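Local coordinates for transketolase (Campylobacter jejuni, PDB 3L84), which belongs to the transketolase family and probably binds thiamine diphosphate as a homodimeric enzyme, at residues A18-P29 with S255-I265; R58-H67 with E110-V120. All blocks are in the same frame, centred on the assembly; numbering follows the deposited sequence. Where two conformers were deposited one is given.

Overall arrangement
Both contacts lie in the thiamine diphosphate-binding domain, and contact 2 is nested along the chain inside the loop that contact 1 closes. Contact 2 (58-67 with 110-120) is buried, and its centre lies about 11 Å from the centre of the chain; that of contact 1 (18-29 with 255-265), only partly buried, lies about 30 Å from it. Contact 1 joins two helices and their loops through proline and aliphatic packing, one side-chain hydrogen bond and waters. Contact 2 sets edge strand 60-63 of the five-stranded parallel sheet against a loop and helix start, with a salt bridge and close glycine packing. Their centres are about 22 Å apart, yet His67 meets His28 and His256. Both reach the second subunit.

Contact 1 of 2, residues A18-P29 with S255-I265; sequences ADMVQKANSGHP and SHGAPLGEEVI
Mixed loop-and-helix packing, with Gln22 as its polar centre, joins the C-terminal end of helix 3-24 and the loop after it to residues 255-265, which lead into helix 262-272. Gln22 OE1 accepts the N-H of the N-cap residue Gly261 at 2.9 Å, the donor tilted 33° from the carbonyl plane. A bend at chi2 (64°) in the Gln22 chain turns its amide toward this helix start. Water 1 donates to the same OE1 and to Ala18 O and accepts from Leu260 N, while water 2 links Gln22 NE2 to Glu262 OE2.

Ile265 CD1 packs on the aliphatic part of Gln22, 3.8 Å from its CB, the two side chains sliding past each other in opposite directions. Pro259 crosses Val21 at about a right angle, and Pro29 CG packs 3.7 Å from Leu260 CD2. Farther along, the edge of His28 meets the face of His256 in a T-shaped pair, planes at 72°, with His28 CD2 3.7 Å from His256 NE2.

Asp19 accepts the backbone N-H of Phe280 through OD2 and forms a salt bridge through OD1 with Lys269 of helix 262-272. Met20 rests on helix 69-79, and His28 packs against Asp449 of the second subunit.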
ATOM      1  N   ALA A  18      14.913 -12.840  27.096  1.00  8.99           N
ATOM      2  CA  ALA A  18      13.828 -12.894  28.055  1.00  8.97           C
ATOM      3  C   ALA A  18      13.965 -11.835  29.137  1.00  9.01           C
ATOM      4  O   ALA A  18      12.988 -11.188  29.507  1.00  9.51           O
ATOM      5  CB  ALA A  18      13.764 -14.305  28.690  1.00 10.33           C
ATOM      6  N   ASP A  19      15.177 -11.690  29.650  1.00  8.46           N
ATOM      7  CA  ASP A  19      15.439 -10.703  30.686  1.00  9.46           C
ATOM      8  C   ASP A  19      15.220  -9.281  30.192  1.00  8.95           C
ATOM      9  O   ASP A  19      14.768  -8.414  30.947  1.00  8.73           O
ATOM     10  CB  ASP A  19      16.868 -10.820  31.244  1.00  9.69           C
ATOM     11  CG  ASP A  19      17.114 -12.107  32.053  1.00 11.78           C
ATOM     12  OD1 ASP A  19      16.142 -12.761  32.505  1.00 11.44           O
ATOM     13  OD2 ASP A  19      18.296 -12.457  32.309  1.00 12.00           O
HETATM   14  N   MSE A  20      15.607  -8.998  28.957  1.00  8.92           N
HETATM   15  CA  MSE A  20      15.384  -7.676  28.349  0.50  8.43           C
HETATM   16  C   MSE A  20      13.927  -7.302  28.246  1.00  8.80           C
HETATM   17  O   MSE A  20      13.521  -6.250  28.577  1.00  9.50           O
HETATM   18  CB  MSE A  20      15.981  -7.613  26.935  0.50  7.61           C
HETATM   19  CG  MSE A  20      17.429  -7.621  26.927  0.50  7.83           C
HETATM   20 SE   MSE A  20      18.184  -8.010  25.155  0.50 13.86          SE
HETATM   21  CE  MSE A  20      17.300  -6.634  24.469  0.50 12.48           C
ATOM     22  N   VAL A  21      13.149  -8.240  27.767  1.00  8.79           N
ATOM     23  CA  VAL A  21      11.720  -8.050  27.638  1.00  9.03           C
ATOM     24  C   VAL A  21      11.070  -7.890  29.011  1.00  9.02           C
ATOM     25  O   VAL A  21      10.209  -7.041  29.228  1.00  9.68           O
ATOM     26  CB  VAL A  21      11.093  -9.247  26.881  1.00  9.19           C
ATOM     27  CG1 VAL A  21       9.547  -9.221  26.942  1.00  9.91           C
ATOM     28  CG2 VAL A  21      11.573  -9.218  25.436  1.00  8.83           C
ATOM     29  N   GLN A  22      11.507  -8.686  29.982  1.00  8.15           N
ATOM     30  CA  GLN A  22      10.904  -8.653  31.298  1.00  8.45           C
ATOM     31  C   GLN A  22      11.188  -7.316  31.995  1.00  8.65           C
ATOM     32  O   GLN A  22      10.281  -6.720  32.579  1.00  9.48           O
ATOM     33  CB  GLN A  22      11.399  -9.819  32.138  1.00  8.16           C
ATOM     34  CG  GLN A  22      10.569 -10.122  33.347  1.00  9.25           C
ATOM     35  CD  GLN A  22       9.175 -10.556  32.976  1.00 11.46           C
ATOM     36  OE1 GLN A  22       8.993 -11.338  32.040  1.00 10.97           O
ATOM     37  NE2 GLN A  22       8.167 -10.053  33.707  1.00 12.63           N
ATOM     38  N   LYS A  23      12.416  -6.812  31.866  1.00  8.58           N
ATOM     39  CA  LYS A  23      12.787  -5.540  32.483  1.00  8.59           C
ATOM     40  C   LYS A  23      11.994  -4.403  31.858  1.00  9.40           C
ATOM     41  O   LYS A  23      11.558  -3.479  32.558  1.00  9.54           O
ATOM     42  CB  LYS A  23      14.299  -5.310  32.386  1.00  9.18           C
ATOM     43  CG  LYS A  23      14.779  -4.046  33.126  1.00  9.83           C
ATOM     44  CD  LYS A  23      16.318  -4.013  33.154  1.00 11.75           C
ATOM     45  CE  LYS A  23      16.852  -2.813  33.938  1.00 12.59           C
ATOM     46  NZ  LYS A  23      16.493  -1.478  33.353  1.00 13.33           N
ATOM     47  N   ALA A  24      11.806  -4.451  30.534  1.00  8.94           N
ATOM     48  CA  ALA A  24      10.999  -3.437  29.852  1.00  9.00           C
ATOM     49  C   ALA A  24       9.504  -3.588  30.149  1.00  9.20           C
ATOM     50  O   ALA A  24       8.721  -2.669  29.881  1.00 10.00           O
ATOM     51  CB  ALA A  24      11.223  -3.518  28.329  1.00  9.18           C
ATOM     52  N   ASN A  25       9.091  -4.758  30.650  1.00  9.62           N
ATOM     53  CA  ASN A  25       7.668  -5.101  30.704  1.00 10.00           C
ATOM     54  C   ASN A  25       6.958  -4.897  29.365  1.00 10.15           C
ATOM     55  O   ASN A  25       5.813  -4.437  29.310  1.00 10.74           O
ATOM     56  CB  ASN A  25       6.937  -4.353  31.829  1.00 11.78           C
ATOM     57  CG  ASN A  25       5.626  -5.032  32.218  1.00 14.58           C
ATOM     58  OD1 ASN A  25       5.439  -6.233  32.003  1.00 17.03           O
ATOM     59  ND2 ASN A  25       4.709  -4.255  32.772  1.00 20.37           N
ATOM     60  N   SER A  26       7.655  -5.212  28.284  1.00  9.15           N
ATOM     61  CA  SER A  26       7.161  -4.939  26.940  1.00  9.57           C
ATOM     62  C   SER A  26       8.046  -5.680  25.955  1.00  8.96           C
ATOM     63  O   SER A  26       9.251  -5.741  26.159  1.00  9.78           O
ATOM     64  CB  SER A  26       7.256  -3.438  26.630  1.00 10.40           C
ATOM     65  OG  SER A  26       6.808  -3.199  25.288  1.00 11.35           O
ATOM     66  N   GLY A  27       7.443  -6.244  24.912  1.00 10.30           N
ATOM     67  CA  GLY A  27       8.188  -6.846  23.849  1.00  9.31           C
ATOM     68  C   GLY A  27       7.834  -8.276  23.594  1.00  9.17           C
ATOM     69  O   GLY A  27       6.838  -8.775  24.087  1.00 10.12           O
ATOM     70  N   HIS A  28       8.695  -8.936  22.856  1.00  8.90           N
ATOM     71  CA  HIS A  28       8.357 -10.183  22.153  1.00  8.61           C
ATOM     72  C   HIS A  28       9.386 -11.240  22.436  1.00  8.85           C
ATOM     73  O   HIS A  28      10.446 -11.258  21.831  1.00 10.86           O
ATOM     74  CB  HIS A  28       8.320  -9.896  20.656  1.00  8.69           C
ATOM     75  CG  HIS A  28       7.321  -8.873  20.243  1.00  9.06           C
ATOM     76  ND1 HIS A  28       7.548  -7.519  20.327  1.00 10.18           N
ATOM     77  CD2 HIS A  28       6.104  -9.025  19.674  1.00 10.31           C
ATOM     78  CE1 HIS A  28       6.495  -6.882  19.843  1.00 10.90           C
ATOM     79  NE2 HIS A  28       5.600  -7.781  19.449  1.00 10.99           N
ATOM     80  N   PRO A  29       9.127 -12.096  23.425  1.00  8.18           N
ATOM     81  CA  PRO A  29      10.150 -13.080  23.827  1.00  9.06           C
ATOM     82  C   PRO A  29      10.040 -14.446  23.146  1.00  8.30           C
ATOM     83  O   PRO A  29      11.025 -15.210  23.135  1.00  9.31           O
ATOM     84  CB  PRO A  29       9.876 -13.240  25.320  1.00  8.64           C
ATOM     85  CG  PRO A  29       8.413 -13.042  25.419  1.00  8.61           C
ATOM     86  CD  PRO A  29       8.016 -12.032  24.387  1.00  8.09           C
ATOM     87  N   SER A 255       3.030 -16.145  24.182  1.00 15.50           N
ATOM     88  CA  SER A 255       4.433 -15.823  24.319  1.00 14.46           C
ATOM     89  C   SER A 255       4.946 -14.936  23.191  1.00 13.50           C
ATOM     90  O   SER A 255       6.080 -14.462  23.267  1.00 12.84           O
ATOM     91  CB  SER A 255       5.298 -17.079  24.377  1.00 13.77           C
ATOM     92  OG  SER A 255       5.349 -17.728  23.108  1.00 13.24           O
ATOM     93  N   HIS A 256       4.139 -14.700  22.159  1.00 13.20           N
ATOM     94  CA  HIS A 256       4.625 -13.918  21.018  1.00 13.38           C
ATOM     95  C   HIS A 256       4.937 -12.495  21.435  1.00 12.46           C
ATOM     96  O   HIS A 256       5.990 -11.983  21.088  1.00 11.85           O
ATOM     97  CB  HIS A 256       3.591 -13.878  19.878  1.00 14.75           C
ATOM     98  CG  HIS A 256       3.899 -12.854  18.818  1.00 16.43           C
ATOM     99  ND1 HIS A 256       4.932 -13.016  17.913  1.00 22.12           N
ATOM    100  CD2 HIS A 256       3.341 -11.659  18.547  1.00 20.74           C
ATOM    101  CE1 HIS A 256       4.975 -11.957  17.118  1.00 23.58           C
ATOM    102  NE2 HIS A 256       4.009 -11.131  17.471  1.00 18.49           N
ATOM    103  N   GLY A 257       4.030 -11.849  22.124  1.00 11.82           N
ATOM    104  CA  GLY A 257       4.058 -10.410  22.265  1.00 12.71           C
ATOM    105  C   GLY A 257       3.890  -9.864  23.667  1.00 12.02           C
ATOM    106  O   GLY A 257       3.492  -8.707  23.800  1.00 13.14           O
ATOM    107  N   ALA A 258       4.158 -10.665  24.696  1.00 12.75           N
ATOM    108  CA  ALA A 258       4.124 -10.186  26.059  1.00 12.46           C
ATOM    109  C   ALA A 258       5.241 -10.853  26.830  1.00 11.63           C
ATOM    110  O   ALA A 258       5.631 -11.956  26.509  1.00 12.77           O
ATOM    111  CB  ALA A 258       2.806 -10.509  26.678  1.00 13.16           C
ATOM    112  N   PRO A 259       5.691 -10.215  27.908  1.00 10.68           N
ATOM    113  CA  PRO A 259       6.726 -10.815  28.769  1.00 11.14           C
ATOM    114  C   PRO A 259       6.348 -12.215  29.244  1.00 11.63           C
ATOM    115  O   PRO A 259       5.167 -12.523  29.456  1.00 11.67           O
ATOM    116  CB  PRO A 259       6.827  -9.826  29.936  1.00 11.50           C
ATOM    117  CG  PRO A 259       6.379  -8.497  29.347  1.00 11.79           C
ATOM    118  CD  PRO A 259       5.299  -8.861  28.365  1.00 11.44           C
ATOM    119  N   LEU A 260       7.358 -13.063  29.388  1.00 10.42           N
ATOM    120  CA  LEU A 260       7.150 -14.442  29.833  1.00 11.54           C
ATOM    121  C   LEU A 260       6.666 -14.518  31.265  1.00 10.47           C
ATOM    122  O   LEU A 260       5.974 -15.489  31.636  1.00 11.60           O
ATOM    123  CB  LEU A 260       8.439 -15.253  29.712  1.00 11.55           C
ATOM    124  CG  LEU A 260       9.008 -15.413  28.294  1.00 12.67           C
ATOM    125  CD1 LEU A 260      10.330 -16.150  28.373  1.00 14.12           C
ATOM    126  CD2 LEU A 260       8.060 -16.142  27.364  1.00 14.16           C
ATOM    127  N   GLY A 261       7.066 -13.555  32.094  1.00 10.01           N
ATOM    128  CA  GLY A 261       6.780 -13.567  33.545  1.00 10.00           C
ATOM    129  C   GLY A 261       7.976 -14.040  34.343  1.00 10.16           C
ATOM    130  O   GLY A 261       8.744 -14.888  33.896  1.00 10.78           O
ATOM    131  N   GLU A 262       8.128 -13.486  35.545  1.00 11.24           N
ATOM    132  CA  GLU A 262       9.279 -13.757  36.408  1.00 13.05           C
ATOM    133  C   GLU A 262       9.407 -15.242  36.778  1.00 13.22           C
ATOM    134  O   GLU A 262      10.502 -15.829  36.726  1.00 13.88           O
ATOM    135  CB  GLU A 262       9.203 -12.898  37.663  1.00 13.60           C
ATOM    136  CG  GLU A 262       9.371 -11.414  37.368  1.00 17.29           C
ATOM    137  CD  GLU A 262       9.362 -10.534  38.604  1.00 20.92           C
ATOM    138  OE1 GLU A 262       9.347 -11.061  39.752  1.00 22.21           O
ATOM    139  OE2 GLU A 262       9.350  -9.293  38.423  1.00 24.29           O
ATOM    140  N   GLU A 263       8.286 -15.864  37.116  1.00 13.58           N
ATOM    141  CA  GLU A 263       8.320 -17.266  37.546  1.00 14.64           C
ATOM    142  C   GLU A 263       8.647 -18.205  36.383  1.00 13.19           C
ATOM    143  O   GLU A 263       9.406 -19.165  36.552  1.00 13.75           O
ATOM    144  CB  GLU A 263       7.016 -17.641  38.247  1.00 15.42           C
ATOM    145  CG  GLU A 263       6.874 -16.957  39.613  1.00 20.42           C
ATOM    146  CD  GLU A 263       8.087 -17.192  40.552  1.00 25.50           C
ATOM    147  OE1 GLU A 263       8.622 -18.335  40.612  1.00 28.09           O
ATOM    148  OE2 GLU A 263       8.511 -16.218  41.222  1.00 29.56           O
ATOM    149  N   VAL A 264       8.126 -17.905  35.194  1.00 12.62           N
ATOM    150  CA  VAL A 264       8.412 -18.710  34.010  1.00 12.28           C
ATOM    151  C   VAL A 264       9.895 -18.640  33.707  1.00 12.15           C
ATOM    152  O   VAL A 264      10.518 -19.648  33.389  1.00 12.31           O
ATOM    153  CB  VAL A 264       7.578 -18.247  32.801  1.00 13.41           C
ATOM    154  CG1 VAL A 264       8.132 -18.822  31.487  1.00 13.54           C
ATOM    155  CG2 VAL A 264       6.096 -18.645  33.008  1.00 13.20           C
ATOM    156  N   ILE A 265      10.458 -17.433  33.793  1.00 11.16           N
ATOM    157  CA  ILE A 265      11.889 -17.273  33.518  1.00 11.80           C
ATOM    158  C   ILE A 265      12.751 -18.003  34.552  1.00 12.36           C
ATOM    159  O   ILE A 265      13.723 -18.656  34.181  1.00 12.31           O
ATOM    160  CB  ILE A 265      12.275 -15.782  33.438  1.00 11.19           C
ATOM    161  CG1 ILE A 265      11.614 -15.145  32.207  1.00 12.93           C
ATOM    162  CG2 ILE A 265      13.823 -15.610  33.377  1.00 13.39           C
ATOM    163  CD1 ILE A 265      11.699 -13.594  32.192  1.00 14.49           C
TER
HETATM  164  O   HOH W   1      10.024 -11.820  29.457  1.00 10.24           O
HETATM  165  O   HOH W   2       8.559  -8.194  36.040  1.00 21.91           O
HETATM  166  O   HOH W   3       4.701  -6.271  24.173  1.00 20.91           O

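Contact 2 of 2, residues R58-H67 with E110-V120; sequences RDRLVFSGGH and EIATGPLGQGV
Arg58 and Glu110 meet in a side-on, two-pronged salt bridge at one end of this buried contact. Arg58 NE reaches Glu110 OE2 at 2.8 Å in a nearly straight bond (176°), and Arg58 NH2 reaches Glu110 OE1 at 2.9 Å. Both oxygens use their syn lone pairs, and the guanidinium and carboxylate planes are only 17° apart. Arg60 lays its NE over the centre of the Arg58 guanidinium; its own NH1 bonds to Arg58 O, and its NH2 to Tyr404 O. Two arginines beside one carboxylate would probably stabilise its negative charge. Water 4 donates to Glu110 OE2 and Asp59 O while accepting from Leu61 N, linking the carboxylate to the start of strand 60-63.

Hydroxyl groups make the other direct polar links. Thr113 OG1, set between its backbone N and carbonyl carbon (chi1 63°), donates to Phe63 O at 2.8 Å, almost in line with the C=O bond. Ser64 OG receives a weak bond from Val120 N at 3.1 Å, and its stronger partner is Asp154, whose OD1 also accepts from Gly117 N. Water 7 fills out this polar network, joining Ser64 O, Pro115 O and Gly119 N.

The backbones come close at Gly119, whose CA lies 3.9 Å from Ser64 CA. Val62 CG1 is in van der Waals contact with the carbonyl oxygen Gly119 O at 3.6 Å, and makes an apolar contact with Ile111 CG2 at 4.2 Å.

Strand 60-63 is an edge strand, within this chain, of a five-stranded parallel sheet. It runs beside Glu110 to Thr113, and the loop after it lies by the type II turn (Pro115 to Gln118) and the start of helix 118-137, whose N-cap is Gly117. Helices packed on a parallel sheet in this way characterise the alpha/beta fold of thiamine diphosphate-binding domains.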
ATOM      1  N   ARG A  58      30.931  -8.139   3.842  1.00  6.21           N
ATOM      2  CA  ARG A  58      30.319  -8.875   4.943  1.00  5.97           C
ATOM      3  C   ARG A  58      29.068  -9.628   4.493  1.00  6.71           C
ATOM      4  O   ARG A  58      28.345  -9.185   3.598  1.00  7.06           O
ATOM      5  CB  ARG A  58      29.933  -7.931   6.075  1.00  7.15           C
ATOM      6  CG  ARG A  58      28.790  -7.012   5.756  1.00  6.46           C
ATOM      7  CD  ARG A  58      28.652  -5.914   6.774  1.00  6.36           C
ATOM      8  NE  ARG A  58      27.467  -5.083   6.549  1.00  7.51           N
ATOM      9  CZ  ARG A  58      27.493  -4.012   5.778  1.00  7.93           C
ATOM     10  NH1 ARG A  58      28.565  -3.667   5.095  1.00  7.57           N
ATOM     11  NH2 ARG A  58      26.427  -3.247   5.651  1.00  8.98           N
ATOM     12  N   ASP A  59      28.771 -10.754   5.126  1.00  5.76           N
ATOM     13  CA  ASP A  59      27.431 -11.308   5.002  1.00  6.32           C
ATOM     14  C   ASP A  59      26.417 -10.307   5.569  1.00  6.81           C
ATOM     15  O   ASP A  59      26.697  -9.627   6.556  1.00  8.48           O
ATOM     16  CB  ASP A  59      27.287 -12.603   5.775  1.00  6.95           C
ATOM     17  CG  ASP A  59      28.066 -13.750   5.197  1.00  7.89           C
ATOM     18  OD1 ASP A  59      28.481 -13.738   4.006  1.00  7.22           O
ATOM     19  OD2 ASP A  59      28.313 -14.729   5.946  1.00  8.69           O
ATOM     20  N   ARG A  60      25.252 -10.233   4.952  1.00  7.56           N
ATOM     21  CA  ARG A  60      24.177  -9.337   5.390  1.00  8.07           C
ATOM     22  C   ARG A  60      23.124 -10.201   6.107  1.00  7.99           C
ATOM     23  O   ARG A  60      22.545 -11.091   5.500  1.00  9.28           O
ATOM     24  CB  ARG A  60      23.524  -8.561   4.226  1.00  9.27           C
ATOM     25  CG  ARG A  60      24.438  -7.798   3.229  1.00 11.98           C
ATOM     26  CD  ARG A  60      25.215  -6.754   3.929  1.00 11.65           C
ATOM     27  NE  ARG A  60      25.750  -5.679   3.062  1.00  8.82           N
ATOM     28  CZ  ARG A  60      26.883  -5.735   2.353  1.00  7.33           C
ATOM     29  NH1 ARG A  60      27.599  -6.850   2.302  1.00  7.15           N
ATOM     30  NH2 ARG A  60      27.349  -4.660   1.710  1.00  7.41           N
ATOM     31  N   LEU A  61      22.836  -9.907   7.370  1.00  7.54           N
ATOM     32  CA  LEU A  61      21.851 -10.581   8.176  1.00  8.35           C
ATOM     33  C   LEU A  61      20.648  -9.671   8.315  1.00  7.27           C
ATOM     34  O   LEU A  61      20.802  -8.517   8.698  1.00  9.05           O
ATOM     35  CB  LEU A  61      22.424 -10.888   9.545  1.00  9.97           C
ATOM     36  CG  LEU A  61      21.520 -11.511  10.601  1.00 10.44           C
ATOM     37  CD1 LEU A  61      21.023 -12.839  10.114  1.00 11.03           C
ATOM     38  CD2 LEU A  61      22.280 -11.598  11.951  1.00 13.49           C
ATOM     39  N   VAL A  62      19.466 -10.167   7.986  1.00  7.08           N
ATOM     40  CA  VAL A  62      18.209  -9.419   8.104  1.00  7.11           C
ATOM     41  C   VAL A  62      17.189 -10.187   8.956  1.00  7.52           C
ATOM     42  O   VAL A  62      16.805 -11.311   8.605  1.00  8.20           O
ATOM     43  CB  VAL A  62      17.569  -9.160   6.748  1.00  7.38           C
ATOM     44  CG1 VAL A  62      16.222  -8.386   6.887  1.00  8.83           C
ATOM     45  CG2 VAL A  62      18.526  -8.394   5.799  1.00  9.29           C
ATOM     46  N   PHE A  63      16.721  -9.582  10.032  1.00  7.86           N
ATOM     47  CA  PHE A  63      15.580 -10.095  10.818  1.00  8.47           C
ATOM     48  C   PHE A  63      14.314  -9.489  10.231  1.00  7.51           C
ATOM     49  O   PHE A  63      13.984  -8.366  10.570  1.00  8.83           O
ATOM     50  CB  PHE A  63      15.686  -9.681  12.289  1.00  9.99           C
ATOM     51  CG  PHE A  63      16.572 -10.534  13.142  1.00 12.10           C
ATOM     52  CD1 PHE A  63      17.873 -10.809  12.799  1.00 12.71           C
ATOM     53  CD2 PHE A  63      16.120 -10.979  14.395  1.00 13.92           C
ATOM     54  CE1 PHE A  63      18.697 -11.618  13.644  1.00 15.31           C
ATOM     55  CE2 PHE A  63      16.930 -11.739  15.220  1.00 14.65           C
ATOM     56  CZ  PHE A  63      18.214 -12.054  14.833  1.00 14.85           C
ATOM     57  N   SER A  64      13.576 -10.186   9.379  1.00  6.89           N
ATOM     58  CA  SER A  64      12.371  -9.611   8.820  1.00  7.56           C
ATOM     59  C   SER A  64      11.296  -9.391   9.875  1.00  9.04           C
ATOM     60  O   SER A  64      10.569  -8.408   9.828  1.00  9.75           O
ATOM     61  CB  SER A  64      11.860 -10.471   7.665  1.00  7.99           C
ATOM     62  OG  SER A  64      10.794  -9.790   6.999  1.00  8.18           O
ATOM     63  N   GLY A  65      11.240 -10.294  10.841  1.00  9.33           N
ATOM     64  CA  GLY A  65      10.369 -10.132  11.983  1.00  9.30           C
ATOM     65  C   GLY A  65      11.100  -9.245  12.971  1.00  9.57           C
ATOM     66  O   GLY A  65      11.777  -9.741  13.881  1.00 11.13           O
ATOM     67  N   GLY A  66      10.969  -7.934  12.808  1.00  9.88           N
ATOM     68  CA  GLY A  66      11.693  -6.970  13.657  1.00 10.20           C
ATOM     69  C   GLY A  66      11.262  -7.075  15.097  1.00  9.49           C
ATOM     70  O   GLY A  66      11.989  -6.645  15.990  1.00  9.01           O
ATOM     71  N   HIS A  67      10.100  -7.659  15.343  1.00  9.28           N
ATOM     72  CA  HIS A  67       9.646  -7.936  16.703  1.00 10.00           C
ATOM     73  C   HIS A  67      10.638  -8.759  17.492  1.00  9.78           C
ATOM     74  O   HIS A  67      10.617  -8.658  18.713  1.00  9.94           O
ATOM     75  CB  HIS A  67       8.253  -8.567  16.735  1.00 11.01           C
ATOM     76  CG  HIS A  67       8.148  -9.819  15.950  1.00 11.47           C
ATOM     77  ND1 HIS A  67       8.416 -11.067  16.463  1.00 18.64           N
ATOM     78  CD2 HIS A  67       7.860  -9.999  14.645  1.00 10.85           C
ATOM     79  CE1 HIS A  67       8.241 -11.971  15.507  1.00 15.37           C
ATOM     80  NE2 HIS A  67       7.934 -11.340  14.386  1.00 14.59           N
ATOM     81  N   GLU A 110      21.247  -3.958   9.812  1.00  6.99           N
ATOM     82  CA  GLU A 110      21.425  -3.760   8.388  1.00  7.62           C
ATOM     83  C   GLU A 110      20.381  -2.855   7.771  1.00  7.26           C
ATOM     84  O   GLU A 110      20.672  -2.099   6.841  1.00  8.11           O
ATOM     85  CB  GLU A 110      21.444  -5.109   7.654  1.00  8.40           C
ATOM     86  CG  GLU A 110      22.705  -5.957   7.942  1.00  9.84           C
ATOM     87  CD  GLU A 110      23.991  -5.395   7.385  1.00 11.94           C
ATOM     88  OE1 GLU A 110      23.930  -4.472   6.541  1.00 12.75           O
ATOM     89  OE2 GLU A 110      25.049  -5.911   7.800  1.00 10.49           O
ATOM     90  N   ILE A 111      19.164  -2.985   8.241  1.00  6.77           N
ATOM     91  CA  ILE A 111      18.026  -2.271   7.661  1.00  7.47           C
ATOM     92  C   ILE A 111      16.942  -2.255   8.702  1.00  7.35           C
ATOM     93  O   ILE A 111      16.858  -3.166   9.522  1.00  7.26           O
ATOM     94  CB  ILE A 111      17.615  -2.925   6.314  1.00  8.18           C
ATOM     95  CG1 ILE A 111      16.611  -2.060   5.533  1.00  9.50           C
ATOM     96  CG2 ILE A 111      17.021  -4.304   6.520  1.00  9.57           C
ATOM     97  CD1 ILE A 111      16.692  -2.267   4.026  1.00 10.62           C
ATOM     98  N   ALA A 112      16.158  -1.190   8.759  1.00  6.33           N
ATOM     99  CA  ALA A 112      15.057  -1.117   9.680  1.00  6.28           C
ATOM    100  C   ALA A 112      13.983  -2.074   9.282  1.00  8.11           C
ATOM    101  O   ALA A 112      13.630  -2.130   8.102  1.00  9.97           O
ATOM    102  CB  ALA A 112      14.485   0.337   9.744  1.00  7.00           C
ATOM    103  N   THR A 113      13.475  -2.851  10.224  1.00  7.53           N
ATOM    104  CA  THR A 113      12.386  -3.789   9.939  1.00  8.78           C
ATOM    105  C   THR A 113      11.355  -3.710  11.033  1.00  9.79           C
ATOM    106  O   THR A 113      11.579  -3.191  12.094  1.00 13.00           O
ATOM    107  CB  THR A 113      12.876  -5.257   9.788  1.00  9.44           C
ATOM    108  OG1 THR A 113      13.445  -5.687  11.014  1.00  9.36           O
ATOM    109  CG2 THR A 113      13.891  -5.407   8.610  1.00  9.58           C
ATOM    110  N   GLY A 114      10.225  -4.313  10.797  1.00 11.97           N
ATOM    111  CA  GLY A 114       9.098  -4.184  11.728  1.00 12.44           C
ATOM    112  C   GLY A 114       7.825  -4.526  10.985  1.00 12.11           C
ATOM    113  O   GLY A 114       7.236  -5.567  11.227  1.00 13.57           O
ATOM    114  N   PRO A 115       7.417  -3.688  10.034  1.00 11.19           N
ATOM    115  CA  PRO A 115       6.239  -3.998   9.205  1.00 10.02           C
ATOM    116  C   PRO A 115       6.522  -5.308   8.462  1.00  9.40           C
ATOM    117  O   PRO A 115       7.563  -5.446   7.810  1.00  8.93           O
ATOM    118  CB  PRO A 115       6.141  -2.786   8.271  1.00 10.99           C
ATOM    119  CG  PRO A 115       6.912  -1.698   9.052  1.00 12.74           C
ATOM    120  CD  PRO A 115       8.057  -2.423   9.635  1.00 13.66           C
ATOM    121  N   LEU A 116       5.642  -6.282   8.614  1.00  8.20           N
ATOM    122  CA  LEU A 116       5.918  -7.629   8.171  1.00  7.68           C
ATOM    123  C   LEU A 116       6.038  -7.714   6.653  1.00  6.88           C
ATOM    124  O   LEU A 116       5.415  -6.953   5.877  1.00  7.75           O
ATOM    125  CB  LEU A 116       4.847  -8.586   8.723  1.00  7.68           C
ATOM    126  CG  LEU A 116       4.888  -8.769  10.256  1.00  8.66           C
ATOM    127  CD1 LEU A 116       3.573  -9.304  10.835  1.00 10.84           C
ATOM    128  CD2 LEU A 116       6.052  -9.687  10.618  1.00 11.64           C
ATOM    129  N   GLY A 117       6.866  -8.645   6.226  1.00  6.19           N
ATOM    130  CA  GLY A 117       7.164  -8.859   4.829  1.00  7.39           C
ATOM    131  C   GLY A 117       8.305  -8.021   4.306  1.00  7.97           C
ATOM    132  O   GLY A 117       9.033  -8.445   3.419  1.00  8.04           O
ATOM    133  N   GLN A 118       8.462  -6.802   4.814  1.00  7.57           N
ATOM    134  CA  GLN A 118       9.464  -5.869   4.279  1.00  7.34           C
ATOM    135  C   GLN A 118      10.844  -6.504   4.240  1.00  6.21           C
ATOM    136  O   GLN A 118      11.560  -6.426   3.239  1.00  6.64           O
ATOM    137  CB  GLN A 118       9.568  -4.560   5.103  1.00  7.73           C
ATOM    138  CG  GLN A 118       8.354  -3.648   5.125  1.00  8.32           C
ATOM    139  CD  GLN A 118       7.989  -3.111   3.767  1.00  8.35           C
ATOM    140  OE1 GLN A 118       8.877  -2.677   3.001  1.00  9.68           O
ATOM    141  NE2 GLN A 118       6.670  -3.093   3.468  1.00  8.75           N
ATOM    142  N   GLY A 119      11.221  -7.128   5.347  1.00  6.21           N
ATOM    143  CA  GLY A 119      12.575  -7.618   5.503  1.00  6.09           C
ATOM    144  C   GLY A 119      12.916  -8.706   4.489  1.00  6.57           C
ATOM    145  O   GLY A 119      14.053  -8.805   4.038  1.00  6.85           O
ATOM    146  N   VAL A 120      11.958  -9.556   4.136  1.00  6.01           N
ATOM    147  CA  VAL A 120      12.170 -10.563   3.117  1.00  5.64           C
ATOM    148  C   VAL A 120      12.504  -9.891   1.778  1.00  5.79           C
ATOM    149  O   VAL A 120      13.476 -10.283   1.109  1.00  6.24           O
ATOM    150  CB  VAL A 120      10.941 -11.493   2.953  1.00  6.04           C
ATOM    151  CG1 VAL A 120      11.134 -12.472   1.762  1.00  7.87           C
ATOM    152  CG2 VAL A 120      10.697 -12.286   4.268  1.00  7.61           C
TER
HETATM  153  O   HOH W   4      24.820  -8.282   8.831  1.00 17.31           O
HETATM  154  O   HOH W   5      24.299  -3.247   3.477  1.00 12.15           O
HETATM  155  O   HOH W   6      20.769  -6.712  10.767  1.00 10.52           O
HETATM  156  O   HOH W   7      10.060  -6.404   8.169  1.00 14.39           O